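Local coordinates for synergistic-type venom protein S2C4 (Dendroaspis jamesoni kaimosae, PDB 7C28) that probably enhances the toxicity of other toxins in mamba venom, acting as a synergistic three-finger protein that assembles into a homodimer, at residues A[5-9]-A[10-14]. Sequence-based numbering, arbitrary orientation.
Sequences TDKSF and GGVIT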
ATOM      1  N   THR A   5      -8.700   5.354  12.809  1.00 29.07           N
ATOM      2  CA  THR A   5      -7.845   6.536  12.833  1.00 31.34           C
ATOM      3  C   THR A   5      -6.476   6.293  13.440  1.00 35.94           C
ATOM      4  O   THR A   5      -5.524   6.988  13.074  1.00 37.00           O
ATOM      5  CB  THR A   5      -8.525   7.680  13.597  1.00 29.36           C
ATOM      6  OG1 THR A   5      -9.030   7.187  14.840  1.00 28.37           O
ATOM      7  CG2 THR A   5      -9.667   8.252  12.776  1.00 30.41           C
ATOM      8  N   ASP A   6      -6.354   5.358  14.376  1.00 38.71           N
ATOM      9  CA  ASP A   6      -5.067   5.027  14.962  1.00 43.31           C
ATOM     10  C   ASP A   6      -5.104   3.570  15.391  1.00 39.58           C
ATOM     11  O   ASP A   6      -6.172   3.011  15.651  1.00 38.40           O
ATOM     12  CB  ASP A   6      -4.714   5.935  16.147  1.00 50.42           C
ATOM     13  CG  ASP A   6      -3.250   5.834  16.537  1.00 56.24           C
ATOM     14  OD1 ASP A   6      -2.944   5.904  17.746  1.00 60.60           O
ATOM     15  OD2 ASP A   6      -2.401   5.671  15.634  1.00 57.55           O
ATOM     16  N   LYS A   7      -3.923   2.962  15.450  1.00 36.32           N
ATOM     17  CA  LYS A   7      -3.796   1.550  15.790  1.00 34.23           C
ATOM     18  C   LYS A   7      -2.439   1.343  16.438  1.00 34.95           C
ATOM     19  O   LYS A   7      -1.412   1.626  15.813  1.00 34.78           O
ATOM     20  CB  LYS A   7      -3.949   0.677  14.547  1.00 32.63           C
ATOM     21  CG  LYS A   7      -3.678  -0.788  14.773  1.00 31.28           C
ATOM     22  CD  LYS A   7      -4.058  -1.590  13.542  1.00 31.20           C
ATOM     23  CE  LYS A   7      -3.610  -3.035  13.661  1.00 29.99           C
ATOM     24  NZ  LYS A   7      -3.973  -3.822  12.450  1.00 29.34           N
ATOM     25  N   SER A   8      -2.432   0.870  17.685  1.00 35.15           N
ATOM     26  CA  SER A   8      -1.186   0.732  18.431  1.00 33.61           C
ATOM     27  C   SER A   8      -1.343  -0.309  19.528  1.00 32.26           C
ATOM     28  O   SER A   8      -2.241  -0.197  20.367  1.00 35.34           O
ATOM     29  CB  SER A   8      -0.764   2.071  19.040  1.00 34.22           C
ATOM     30  OG  SER A   8       0.363   1.902  19.879  1.00 35.02           O
ATOM     31  N   PHE A   9      -0.462  -1.311  19.514  1.00 29.41           N
ATOM     32  CA  PHE A   9      -0.349  -2.305  20.585  1.00 25.61           C
ATOM     33  C   PHE A   9      -1.666  -3.041  20.818  1.00 26.73           C
ATOM     34  O   PHE A   9      -2.036  -3.348  21.954  1.00 26.09           O
ATOM     35  CB  PHE A   9       0.161  -1.660  21.875  1.00 24.79           C
ATOM     36  CG  PHE A   9       1.555  -1.091  21.754  1.00 24.61           C
ATOM     37  CD1 PHE A   9       2.526  -1.755  21.016  1.00 23.90           C
ATOM     38  CD2 PHE A   9       1.889   0.108  22.367  1.00 23.20           C
ATOM     39  CE1 PHE A   9       3.798  -1.237  20.892  1.00 23.27           C
ATOM     40  CE2 PHE A   9       3.163   0.633  22.248  1.00 22.33           C
ATOM     41  CZ  PHE A   9       4.121  -0.041  21.509  1.00 24.30           C
ATOM     42  N   GLY A  10      -2.377  -3.338  19.728  1.00 28.17           N
ATOM     43  CA  GLY A  10      -3.596  -4.112  19.783  1.00 28.24           C
ATOM     44  C   GLY A  10      -4.870  -3.307  19.921  1.00 30.67           C
ATOM     45  O   GLY A  10      -5.962  -3.876  19.779  1.00 33.83           O
ATOM     46  N   GLY A  11      -4.776  -2.015  20.205  1.00 30.77           N
ATOM     47  CA  GLY A  11      -5.942  -1.159  20.366  1.00 30.43           C
ATOM     48  C   GLY A  11      -6.074  -0.219  19.181  1.00 30.98           C
ATOM     49  O   GLY A  11      -5.075   0.307  18.682  1.00 32.25           O
ATOM     50  N   VAL A  12      -7.309  -0.023  18.731  1.00 31.62           N
ATOM     51  CA  VAL A  12      -7.597   0.880  17.628  1.00 34.29           C
ATOM     52  C   VAL A  12      -8.587   1.937  18.101  1.00 37.12           C
ATOM     53  O   VAL A  12      -9.348   1.736  19.051  1.00 39.94           O
ATOM     54  CB  VAL A  12      -8.142   0.140  16.388  1.00 35.17           C
ATOM     55  CG1 VAL A  12      -7.337  -1.125  16.121  1.00 34.27           C
ATOM     56  CG2 VAL A  12      -9.616  -0.180  16.553  1.00 34.64           C
ATOM     57  N   ILE A  13      -8.555   3.083  17.430  1.00 38.53           N
ATOM     58  CA  ILE A  13      -9.536   4.137  17.639  1.00 39.95           C
ATOM     59  C   ILE A  13     -10.236   4.388  16.311  1.00 37.26           C
ATOM     60  O   ILE A  13      -9.641   4.239  15.239  1.00 35.42           O
ATOM     61  CB  ILE A  13      -8.860   5.421  18.182  1.00 46.01           C
ATOM     62  CG1 ILE A  13      -8.503   5.257  19.660  1.00 44.35           C
ATOM     63  CG2 ILE A  13      -9.735   6.658  17.997  1.00 54.92           C
ATOM     64  CD1 ILE A  13      -7.394   6.171  20.107  1.00 43.55           C
ATOM     65  N   THR A  14     -11.502   4.793  16.385  1.00 34.23           N
ATOM     66  CA  THR A  14     -12.288   5.098  15.198  1.00 32.27           C
ATOM     67  C   THR A  14     -13.011   6.418  15.409  1.00 30.47           C
ATOM     68  O   THR A  14     -12.977   7.012  16.491  1.00 30.18           O
ATOM     69  CB  THR A  14     -13.305   3.993  14.863  1.00 30.80           C
ATOM     70  OG1 THR A  14     -14.292   3.911  15.898  1.00 31.89           O
ATOM     71  CG2 THR A  14     -12.617   2.647  14.695  1.00 31.07           C
TER
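S8 and G11 face each other as a hydrogen-bonded antiparallel pair and close the two-residue loop of a beta hairpin: S8 N gives its hydrogen to G11 O at 2.9 Å, almost in line with the carbonyl, while the return bond from G11 N to S8 O (3.1 Å) reaches the oxygen from above its carbonyl plane. F9 and G10 fill the loop, their positive phi angles making the turn type I', and the F9 ring swings outward from the hairpin. Further along, I13 N donates to D6 O at 3.0 Å. I13 O is gripped twice by T5, through a nearly straight bond from T5 N (2.8 Å, 172° at the hydrogen) and a weak one from T5 OG1. T5 and D6 thus both face I13, a classic beta bulge. The torsion of T5 (chi1 48°) sets its hydroxyl between backbone N and carbonyl carbon, where it also touches I13 CG2 at 3.3 Å. Two CA-H...O contacts add to these bonds, V12 CA to D6 O and K7 CA to G11 O. Apolar contact comes from the non-hydrogen-bonded pair K7 and V12, whose side chains run alongside each other, K7 CG 3.9 Å from V12 CG1. Beyond, the extended lysine makes a long, weak ion pair with a sulfate and packs on K30 of the second subunit. The type I' turn forms the tip of the hairpin of strands 2-8 and 11-16, the first finger of the three-finger toxin fold.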